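Local coordinates for protein annexin (Schistosoma mansoni, PDB 4MDU) that binds acidic phospholipid membranes in a calcium-dependent manner, aggregates liposomes when calcium is present, and takes part in worm reproduction and host-parasite interaction, at residues R235-V240 with G274-L279; I288-L293 with S320-Q325; A295-D300 with M313-T318. All coordinates share one frame; numbering follows the deposited sequence.

Interaction 1: residues R235-V240 with G274-L279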
loop_
_atom_site.group_PDB
_atom_site.type_symbol
_atom_site.label_atom_id
_atom_site.label_comp_id
_atom_site.label_asym_id
_atom_site.label_seq_id
_atom_site.Cartn_x
_atom_site.Cartn_y
_atom_site.Cartn_z
ATOM N N ARG B 235 -20.878 7.202 -2.101
ATOM C CA ARG B 235 -20.958 5.811 -2.544
ATOM C C ARG B 235 -21.050 5.712 -4.056
ATOM O O ARG B 235 -20.906 4.626 -4.616
ATOM C CB ARG B 235 -22.201 5.129 -1.959
ATOM C CG ARG B 235 -22.248 5.054 -0.446
ATOM C CD ARG B 235 -21.012 4.367 0.095
ATOM N NE ARG B 235 -21.098 4.105 1.529
ATOM C CZ ARG B 235 -20.033 3.952 2.311
ATOM N NH1 ARG B 235 -18.809 4.053 1.796
ATOM N NH2 ARG B 235 -20.187 3.710 3.605
ATOM N N ARG B 236 -21.323 6.839 -4.713
ATOM C CA ARG B 236 -21.628 6.835 -6.144
ATOM C C ARG B 236 -20.468 6.324 -6.994
ATOM O O ARG B 236 -20.665 5.580 -7.968
ATOM C CB ARG B 236 -22.072 8.222 -6.614
ATOM C CG ARG B 236 -23.567 8.485 -6.448
ATOM C CD ARG B 236 -23.930 9.905 -6.861
ATOM N NE ARG B 236 -23.195 10.900 -6.083
ATOM C CZ ARG B 236 -23.357 12.214 -6.203
ATOM N NH1 ARG B 236 -24.235 12.702 -7.074
ATOM N NH2 ARG B 236 -22.645 13.042 -5.449
ATOM N N ILE B 237 -19.253 6.711 -6.624
ATOM C CA ILE B 237 -18.089 6.227 -7.346
ATOM C C ILE B 237 -18.044 4.712 -7.217
ATOM O O ILE B 237 -17.834 4.004 -8.198
ATOM C CB ILE B 237 -16.793 6.862 -6.824
ATOM C CG1 ILE B 237 -16.920 8.385 -6.864
ATOM C CG2 ILE B 237 -15.591 6.391 -7.640
ATOM C CD1 ILE B 237 -15.651 9.117 -6.558
ATOM N N THR B 238 -18.267 4.213 -6.005
ATOM C CA THR B 238 -18.147 2.781 -5.771
ATOM C C THR B 238 -19.151 2.031 -6.613
ATOM O O THR B 238 -18.802 1.115 -7.352
ATOM C CB THR B 238 -18.380 2.427 -4.307
ATOM O OG1 THR B 238 -17.285 2.919 -3.525
ATOM C CG2 THR B 238 -18.502 0.906 -4.147
ATOM N N ARG B 239 -20.404 2.442 -6.494
ATOM C CA ARG B 239 -21.483 1.807 -7.223
ATOM C C ARG B 239 -21.132 1.668 -8.687
ATOM O O ARG B 239 -21.221 0.572 -9.242
ATOM N N VAL B 240 -20.739 2.772 -9.321
ATOM C CA VAL B 240 -20.412 2.722 -10.752
ATOM C C VAL B 240 -19.180 1.860 -11.056
ATOM O O VAL B 240 -19.245 0.912 -11.843
ATOM C CB VAL B 240 -20.219 4.140 -11.378
ATOM C CG1 VAL B 240 -19.761 4.024 -12.829
ATOM C CG2 VAL B 240 -21.504 4.950 -11.295
ATOM N N GLY B 274 -5.513 6.109 -0.611
ATOM C CA GLY B 274 -5.316 4.859 0.107
ATOM C C GLY B 274 -5.727 3.642 -0.697
ATOM O O GLY B 274 -5.724 3.665 -1.922
ATOM N N ASP B 275 -6.071 2.565 0.001
ATOM C CA ASP B 275 -6.467 1.333 -0.658
ATOM C C ASP B 275 -7.744 1.509 -1.452
ATOM O O ASP B 275 -7.994 0.775 -2.418
ATOM C CB ASP B 275 -6.614 0.215 0.366
ATOM C CG ASP B 275 -5.279 -0.410 0.714
ATOM O OD1 ASP B 275 -4.372 -0.365 -0.147
ATOM O OD2 ASP B 275 -5.127 -0.929 1.837
ATOM N N TYR B 276 -8.550 2.488 -1.044
ATOM C CA TYR B 276 -9.766 2.807 -1.773
ATOM C C TYR B 276 -9.423 3.231 -3.199
ATOM O O TYR B 276 -10.004 2.730 -4.169
ATOM C CB TYR B 276 -10.588 3.873 -1.043
ATOM C CG TYR B 276 -11.900 4.192 -1.727
ATOM C CD1 TYR B 276 -12.869 3.211 -1.900
ATOM C CD2 TYR B 276 -12.173 5.475 -2.182
ATOM C CE1 TYR B 276 -14.059 3.493 -2.514
ATOM C CE2 TYR B 276 -13.366 5.771 -2.801
ATOM C CZ TYR B 276 -14.303 4.776 -2.964
ATOM O OH TYR B 276 -15.486 5.063 -3.581
ATOM N N ARG B 277 -8.447 4.125 -3.338
ATOM C CA ARG B 277 -7.984 4.504 -4.677
ATOM C C ARG B 277 -7.448 3.300 -5.441
ATOM O O ARG B 277 -7.774 3.094 -6.613
ATOM C CB ARG B 277 -6.936 5.618 -4.594
ATOM C CG ARG B 277 -6.073 5.757 -5.838
ATOM C CD ARG B 277 -5.235 7.019 -5.783
ATOM N NE ARG B 277 -4.653 7.209 -4.460
ATOM C CZ ARG B 277 -4.020 8.312 -4.070
ATOM N NH1 ARG B 277 -3.881 9.338 -4.909
ATOM N NH2 ARG B 277 -3.528 8.395 -2.838
ATOM N N LYS B 278 -6.626 2.495 -4.769
ATOM C CA LYS B 278 -5.978 1.365 -5.428
ATOM C C LYS B 278 -7.018 0.344 -5.896
ATOM O O LYS B 278 -6.894 -0.228 -6.978
ATOM C CB LYS B 278 -4.946 0.690 -4.502
ATOM C CG LYS B 278 -3.851 1.606 -3.966
ATOM C CD LYS B 278 -2.799 0.806 -3.186
ATOM C CE LYS B 278 -1.995 1.678 -2.215
ATOM N NZ LYS B 278 -2.442 1.527 -0.786
ATOM N N LEU B 279 -8.025 0.091 -5.070
ATOM C CA LEU B 279 -9.105 -0.806 -5.467
ATOM C C LEU B 279 -9.852 -0.238 -6.696
ATOM O O LEU B 279 -9.995 -0.912 -7.718
ATOM C CB LEU B 279 -10.060 -1.058 -4.290
ATOM C CG LEU B 279 -11.332 -1.857 -4.615
ATOM C CD1 LEU B 279 -10.961 -3.192 -5.212
ATOM C CD2 LEU B 279 -12.235 -2.061 -3.390
#
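The phenol ring of Tyr276 is the flat group of this contact, and Thr238 meets it at the edge: OG1 lies in the plane of the ring, on the CE1 side of the hydroxyl, and 235-240 puts nothing over either face. Both segments belong to the predicted third annexin repeat, an all-helical unit, and the tyrosine spans the gap between the first turns of helices 236-243 and 274-288. Thr238 OG1 and Tyr276 OH form a hydrogen bond of 2.8 Å, in which either hydroxyl could be the donor. The same threonine oxygen is 3.4 Å from Tyr276 CE1, as expected for an atom sitting in plane just beside the hydroxyl. With CG anti to the backbone N (chi1 -177°), the ring reaches straight across, which suits a pair of backbones held well apart: the nearest CA atoms, those of Thr238 and Tyr276, are 9.3 Å from each other. With OG1 beside its backbone N (chi1 -69°), Thr238 presents the hydroxyl to the tyrosine oxygen. Ile237 adds a lighter van der Waals touch, its CB lying 3.9 Å from Tyr276 OH. All three touching residues are buried; helix 177-187 meets Thr238 through Ser184, while Leu124 and Gly125 of the second subunit pack on Ile237 and Tyr276, so the contact is itself part of the dimer interface. One residue before the tyrosine, Asp275 is a calcium ligand of the protein and touches Asp128, which serves the same calcium site. The carboxylate of Asp275 is the second flat group, and here the approach is over the plane: Lys278 NZ forms a salt bridge with Asp275 OD1 at 2.8 Å, standing 47° out of the carboxylate plane.

Interaction 2: residues I288-L293 with S320-Q325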
loop_
_atom_site.group_PDB
_atom_site.type_symbol
_atom_site.label_atom_id
_atom_site.label_comp_id
_atom_site.label_asym_id
_atom_site.label_seq_id
_atom_site.Cartn_x
_atom_site.Cartn_y
_atom_site.Cartn_z
ATOM N N ILE B 288 -10.259 -1.097 -18.614
ATOM C CA ILE B 288 -9.797 -0.266 -19.736
ATOM C C ILE B 288 -8.291 -0.349 -20.055
ATOM O O ILE B 288 -7.832 0.218 -21.046
ATOM C CB ILE B 288 -10.171 1.208 -19.539
ATOM C CG1 ILE B 288 -9.315 1.824 -18.432
ATOM C CG2 ILE B 288 -11.653 1.346 -19.203
ATOM C CD1 ILE B 288 -9.334 3.352 -18.414
ATOM N N ASP B 289 -7.528 -1.070 -19.243
ATOM C CA ASP B 289 -6.079 -1.105 -19.432
ATOM C C ASP B 289 -5.499 -2.389 -18.843
ATOM O O ASP B 289 -4.455 -2.376 -18.188
ATOM C CB ASP B 289 -5.457 0.136 -18.782
ATOM C CG ASP B 289 -3.968 0.327 -19.136
ATOM O OD1 ASP B 289 -3.521 -0.168 -20.196
ATOM O OD2 ASP B 289 -3.256 0.988 -18.345
ATOM N N ARG B 290 -6.184 -3.502 -19.087
ATOM C CA ARG B 290 -5.899 -4.727 -18.347
ATOM C C ARG B 290 -4.503 -5.303 -18.565
ATOM O O ARG B 290 -3.828 -5.647 -17.592
ATOM C CB ARG B 290 -6.953 -5.809 -18.609
ATOM C CG ARG B 290 -6.927 -6.889 -17.515
ATOM C CD ARG B 290 -7.669 -8.133 -17.918
ATOM N NE ARG B 290 -9.066 -7.839 -18.157
ATOM C CZ ARG B 290 -9.920 -8.703 -18.682
ATOM N NH1 ARG B 290 -9.509 -9.921 -19.019
ATOM N NH2 ARG B 290 -11.186 -8.347 -18.870
ATOM N N PRO B 291 -4.072 -5.447 -19.835
ATOM C CA PRO B 291 -2.739 -6.043 -20.014
ATOM C C PRO B 291 -1.657 -5.320 -19.226
ATOM O O PRO B 291 -0.832 -5.989 -18.599
ATOM C CB PRO B 291 -2.504 -5.922 -21.523
ATOM C CG PRO B 291 -3.910 -6.099 -22.090
ATOM C CD PRO B 291 -4.786 -5.313 -21.121
ATOM N N SER B 292 -1.669 -3.988 -19.243
ATOM C CA SER B 292 -0.673 -3.213 -18.516
ATOM C C SER B 292 -0.818 -3.389 -17.019
ATOM O O SER B 292 0.172 -3.561 -16.321
ATOM C CB SER B 292 -0.779 -1.724 -18.845
ATOM O OG SER B 292 -0.517 -1.497 -20.205
ATOM N N LEU B 293 -2.058 -3.315 -16.538
ATOM C CA LEU B 293 -2.358 -3.467 -15.112
ATOM C C LEU B 293 -1.802 -4.758 -14.531
ATOM O O LEU B 293 -1.181 -4.752 -13.478
ATOM C CB LEU B 293 -3.875 -3.442 -14.846
ATOM C CG LEU B 293 -4.258 -3.893 -13.417
ATOM C CD1 LEU B 293 -3.950 -2.830 -12.384
ATOM C CD2 LEU B 293 -5.739 -4.262 -13.341
ATOM N N SER B 320 -3.342 -17.524 -17.326
ATOM C CA SER B 320 -2.887 -18.387 -18.400
ATOM C C SER B 320 -4.027 -18.787 -19.326
ATOM O O SER B 320 -3.849 -18.868 -20.541
ATOM C CB SER B 320 -2.188 -19.625 -17.830
ATOM O OG SER B 320 -3.076 -20.429 -17.084
ATOM N N GLU B 321 -5.196 -19.050 -18.754
ATOM C CA GLU B 321 -6.310 -19.492 -19.570
ATOM C C GLU B 321 -7.229 -18.334 -19.939
ATOM O O GLU B 321 -8.285 -18.553 -20.511
ATOM C CB GLU B 321 -7.080 -20.668 -18.929
ATOM C CG GLU B 321 -7.584 -20.451 -17.514
ATOM C CD GLU B 321 -8.246 -21.708 -16.936
ATOM O OE1 GLU B 321 -7.517 -22.595 -16.434
ATOM O OE2 GLU B 321 -9.495 -21.815 -17.000
ATOM N N ILE B 322 -6.806 -17.105 -19.658
ATOM C CA ILE B 322 -7.623 -15.949 -20.041
ATOM C C ILE B 322 -6.916 -14.996 -20.992
ATOM O O ILE B 322 -7.292 -14.873 -22.159
ATOM C CB ILE B 322 -8.134 -15.165 -18.815
ATOM C CG1 ILE B 322 -8.871 -16.118 -17.860
ATOM C CG2 ILE B 322 -9.078 -14.030 -19.263
ATOM C CD1 ILE B 322 -9.153 -15.512 -16.504
ATOM N N ASP B 323 -5.879 -14.323 -20.508
ATOM C CA ASP B 323 -5.321 -13.235 -21.287
ATOM C C ASP B 323 -3.805 -13.093 -21.113
ATOM O O ASP B 323 -3.242 -12.043 -21.397
ATOM C CB ASP B 323 -6.014 -11.931 -20.879
ATOM C CG ASP B 323 -6.106 -11.784 -19.381
ATOM O OD1 ASP B 323 -5.457 -12.593 -18.662
ATOM O OD2 ASP B 323 -6.835 -10.882 -18.913
ATOM N N LEU B 324 -3.157 -14.142 -20.624
ATOM C CA LEU B 324 -1.743 -14.041 -20.286
ATOM C C LEU B 324 -0.842 -13.605 -21.478
ATOM O O LEU B 324 0.032 -12.783 -21.308
ATOM C CB LEU B 324 -1.239 -15.326 -19.612
ATOM C CG LEU B 324 0.259 -15.295 -19.267
ATOM C CD1 LEU B 324 0.590 -14.100 -18.360
ATOM C CD2 LEU B 324 0.681 -16.606 -18.605
ATOM N N GLN B 325 -1.077 -14.127 -22.673
ATOM C CA GLN B 325 -0.292 -13.692 -23.825
ATOM C C GLN B 325 -0.333 -12.175 -24.026
ATOM O O GLN B 325 0.692 -11.553 -24.302
ATOM C CB GLN B 325 -0.720 -14.396 -25.105
ATOM C CG GLN B 325 0.205 -14.094 -26.282
ATOM C CD GLN B 325 1.600 -14.662 -26.083
ATOM O OE1 GLN B 325 2.601 -13.954 -26.237
ATOM N NE2 GLN B 325 1.675 -15.942 -25.734
#
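Arg290 and Asp323 form a buried salt bridge between two helix starts in the predicted fourth annexin repeat: Arg290 opens helix 290-301, and Asp323 sits at the N-cap position of helix 324-335, although its side chain makes no capping bond.

The ionic part is a single N-H bond. Arg290 NH1 donates to Asp323 OD2 at 2.8 Å, and the bond is nearly straight, 168° at the hydrogen. The acceptor lies almost exactly in the guanidinium plane, at its edge, whereas the arginine reaches OD2 from the anti side and somewhat out of the carboxylate plane. One nitrogen meets one oxygen, and with the two planes 67° apart the groups do not form a flat two-pronged pair. A bend at chi3 (-62°) in an otherwise extended arginine swings the guanidinium toward the aspartate.

Further polar partners fix both groups. Arg290 NE donates to Tyr286 O and NH1 also to His17 O, so the guanidinium ties the N-terminal part of the chain to this corner, and it makes a cation-pi contact with Tyr286. Asp323 OD2 has a second cation in Arg319 NH1; two positive neighbours should help keep the buried carboxylate ionised.

Van der Waals contacts are few. Ile322, in the loop between helices 311-320 and 324-335, brings its CG2 branch to the edge of the guanidinium, 4.1 Å from Arg290 NH1. Asp323 OD2 also lies close against the arginine chain, 3.0 Å from Arg290 CD.

Interaction 3: residues A295-D300 with M313-T318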
loop_
_atom_site.group_PDB
_atom_site.type_symbol
_atom_site.label_atom_id
_atom_site.label_comp_id
_atom_site.label_asym_id
_atom_site.label_seq_id
_atom_site.Cartn_x
_atom_site.Cartn_y
_atom_site.Cartn_z
ATOM N N ALA B 295 0.445 -6.688 -15.985
ATOM C CA ALA B 295 1.894 -6.756 -16.229
ATOM C C ALA B 295 2.601 -6.105 -15.062
ATOM O O ALA B 295 3.606 -6.614 -14.586
ATOM C CB ALA B 295 2.289 -6.079 -17.555
ATOM N N GLU B 296 2.045 -4.995 -14.577
ATOM C CA GLU B 296 2.608 -4.307 -13.413
ATOM C C GLU B 296 2.442 -5.130 -12.144
ATOM O O GLU B 296 3.333 -5.176 -11.305
ATOM C CB GLU B 296 1.969 -2.929 -13.224
ATOM C CG GLU B 296 2.148 -2.030 -14.417
ATOM C CD GLU B 296 1.283 -0.797 -14.334
ATOM O OE1 GLU B 296 0.827 -0.472 -13.215
ATOM O OE2 GLU B 296 1.056 -0.163 -15.391
ATOM N N TRP B 297 1.294 -5.779 -12.002
ATOM C CA TRP B 297 1.100 -6.664 -10.863
ATOM C C TRP B 297 2.161 -7.761 -10.846
ATOM O O TRP B 297 2.746 -8.061 -9.811
ATOM C CB TRP B 297 -0.282 -7.309 -10.910
ATOM C CG TRP B 297 -1.411 -6.415 -10.518
ATOM C CD1 TRP B 297 -1.338 -5.111 -10.117
ATOM C CD2 TRP B 297 -2.804 -6.772 -10.473
ATOM N NE1 TRP B 297 -2.603 -4.626 -9.848
ATOM C CE2 TRP B 297 -3.517 -5.627 -10.043
ATOM C CE3 TRP B 297 -3.513 -7.949 -10.761
ATOM C CZ2 TRP B 297 -4.904 -5.622 -9.884
ATOM C CZ3 TRP B 297 -4.897 -7.952 -10.590
ATOM C CH2 TRP B 297 -5.577 -6.789 -10.159
ATOM N N LEU B 298 2.372 -8.382 -11.998
ATOM C CA LEU B 298 3.383 -9.417 -12.114
ATOM C C LEU B 298 4.774 -8.861 -11.755
ATOM O O LEU B 298 5.504 -9.460 -10.970
ATOM C CB LEU B 298 3.342 -10.015 -13.521
ATOM C CG LEU B 298 2.169 -10.971 -13.755
ATOM C CD1 LEU B 298 1.923 -11.213 -15.234
ATOM C CD2 LEU B 298 2.442 -12.287 -13.031
ATOM N N HIS B 299 5.111 -7.696 -12.306
ATOM C CA HIS B 299 6.377 -7.022 -11.999
ATOM C C HIS B 299 6.551 -6.826 -10.492
ATOM O O HIS B 299 7.599 -7.131 -9.928
ATOM C CB HIS B 299 6.444 -5.663 -12.715
ATOM C CG HIS B 299 7.759 -4.967 -12.568
ATOM N ND1 HIS B 299 8.870 -5.313 -13.313
ATOM C CD2 HIS B 299 8.148 -3.953 -11.762
ATOM C CE1 HIS B 299 9.882 -4.538 -12.973
ATOM N NE2 HIS B 299 9.472 -3.705 -12.030
ATOM N N ASP B 300 5.513 -6.326 -9.829
ATOM C CA ASP B 300 5.646 -6.052 -8.410
ATOM C C ASP B 300 5.682 -7.340 -7.599
ATOM O O ASP B 300 6.160 -7.354 -6.469
ATOM C CB ASP B 300 4.548 -5.098 -7.942
ATOM C CG ASP B 300 4.644 -3.756 -8.630
ATOM O OD1 ASP B 300 5.685 -3.522 -9.286
ATOM O OD2 ASP B 300 3.701 -2.943 -8.534
ATOM N N MET B 313 2.851 -16.888 -8.929
ATOM C CA MET B 313 2.281 -18.132 -9.439
ATOM C C MET B 313 0.734 -18.060 -9.529
ATOM O O MET B 313 0.150 -18.605 -10.463
ATOM C CB MET B 313 2.789 -19.367 -8.648
ATOM C CG MET B 313 2.236 -19.548 -7.238
ATOM S SD MET B 313 2.801 -21.071 -6.412
ATOM C CE MET B 313 4.122 -20.409 -5.420
ATOM N N ARG B 314 0.081 -17.373 -8.587
ATOM C CA ARG B 314 -1.380 -17.215 -8.673
ATOM C C ARG B 314 -1.763 -16.507 -9.971
ATOM O O ARG B 314 -2.606 -16.983 -10.733
ATOM C CB ARG B 314 -1.937 -16.453 -7.475
ATOM C CG ARG B 314 -3.462 -16.183 -7.588
ATOM C CD ARG B 314 -4.063 -15.632 -6.286
ATOM N NE ARG B 314 -3.389 -14.423 -5.834
ATOM C CZ ARG B 314 -2.582 -14.360 -4.777
ATOM N NH1 ARG B 314 -2.368 -15.435 -4.023
ATOM N NH2 ARG B 314 -1.994 -13.215 -4.464
ATOM N N LEU B 315 -1.096 -15.393 -10.249
ATOM C CA LEU B 315 -1.386 -14.619 -11.447
ATOM C C LEU B 315 -1.152 -15.412 -12.726
ATOM O O LEU B 315 -2.017 -15.449 -13.608
ATOM C CB LEU B 315 -0.600 -13.314 -11.448
ATOM C CG LEU B 315 -1.149 -12.339 -10.403
ATOM C CD1 LEU B 315 -0.212 -11.182 -10.228
ATOM C CD2 LEU B 315 -2.601 -11.855 -10.750
ATOM N N LEU B 316 0.003 -16.063 -12.813
ATOM C CA LEU B 316 0.340 -16.893 -13.971
ATOM C C LEU B 316 -0.672 -18.025 -14.196
ATOM O O LEU B 316 -1.180 -18.217 -15.305
ATOM C CB LEU B 316 1.746 -17.467 -13.790
ATOM C CG LEU B 316 2.870 -16.718 -14.522
ATOM C CD1 LEU B 316 2.450 -15.293 -14.903
ATOM C CD2 LEU B 316 4.165 -16.736 -13.722
ATOM N N ILE B 317 -0.939 -18.789 -13.146
ATOM C CA ILE B 317 -1.906 -19.878 -13.214
ATOM C C ILE B 317 -3.258 -19.376 -13.727
ATOM O O ILE B 317 -3.819 -19.924 -14.682
ATOM C CB ILE B 317 -2.078 -20.537 -11.820
ATOM C CG1 ILE B 317 -0.754 -21.219 -11.421
ATOM C CG2 ILE B 317 -3.261 -21.517 -11.798
ATOM C CD1 ILE B 317 -0.699 -21.668 -9.988
ATOM N N THR B 318 -3.755 -18.306 -13.121
ATOM C CA THR B 318 -5.091 -17.819 -13.450
ATOM C C THR B 318 -5.149 -17.141 -14.826
ATOM O O THR B 318 -6.059 -17.416 -15.619
ATOM C CB THR B 318 -5.679 -16.886 -12.347
ATOM O OG1 THR B 318 -4.732 -15.857 -12.025
ATOM C CG2 THR B 318 -5.973 -17.681 -11.091
#
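Leu298 packs into the helix that carries Leu315 and Leu316, and its side chain touches both. CB starts off across the direction to the other helix, and CG, set beside the backbone N (chi1 -76°), turns the two methyls inward. CD1 goes to Leu316, 4.1 Å from its CD1. CD2 does most of the touching: it is 3.5 Å from Leu316 CD1 and 3.6 Å from Leu315 CB, so it lodges between two consecutive residues of the facing helix. Leu298 and Leu315 run past each other in opposite directions, and their CA atoms make the closest backbone pair, 7.1 Å apart.

Leu315 extends the packing to Trp297. Its CD1 rests 3.9 Å from Trp297 CB, while CD2 comes up to the edge of the indole, near the ring plane, 4.0 Å from Trp297 CE3; these two side chains cross at about a right angle. The contact is apolar throughout.

It joins helices 290-301 and 311-320 of the predicted fourth annexin repeat, running roughly antiparallel at 145° with local axes 10.2 Å apart. Helix 324-335 flanks the pair through Ile327 on Leu298 and Leu324 on Leu316, Leu358 of helix 349-358 backs Leu316, and helix 128-136 brings Glu133 against Trp297 and Leu315.

All three contacts are buried, but they differ in place and chemistry. Interactions 2 and 3 lie nearer the middle of the chain, about 10 and 9 Å from its centre, and both use helix 290-301. Interaction 3 is nested inside the loop that interaction 2 closes, and the two segment pairs meet where Leu324 packs on Leu316: the salt bridge lies at the helix starts, the leucine packing further along helix 290-301. Interaction 1, about 20 Å from the chain centre and beside the second subunit, relies on paired hydroxyls. It precedes the other two in sequence and touches neither, yet helix 274-288, which it uses, leads directly into helix 290-301.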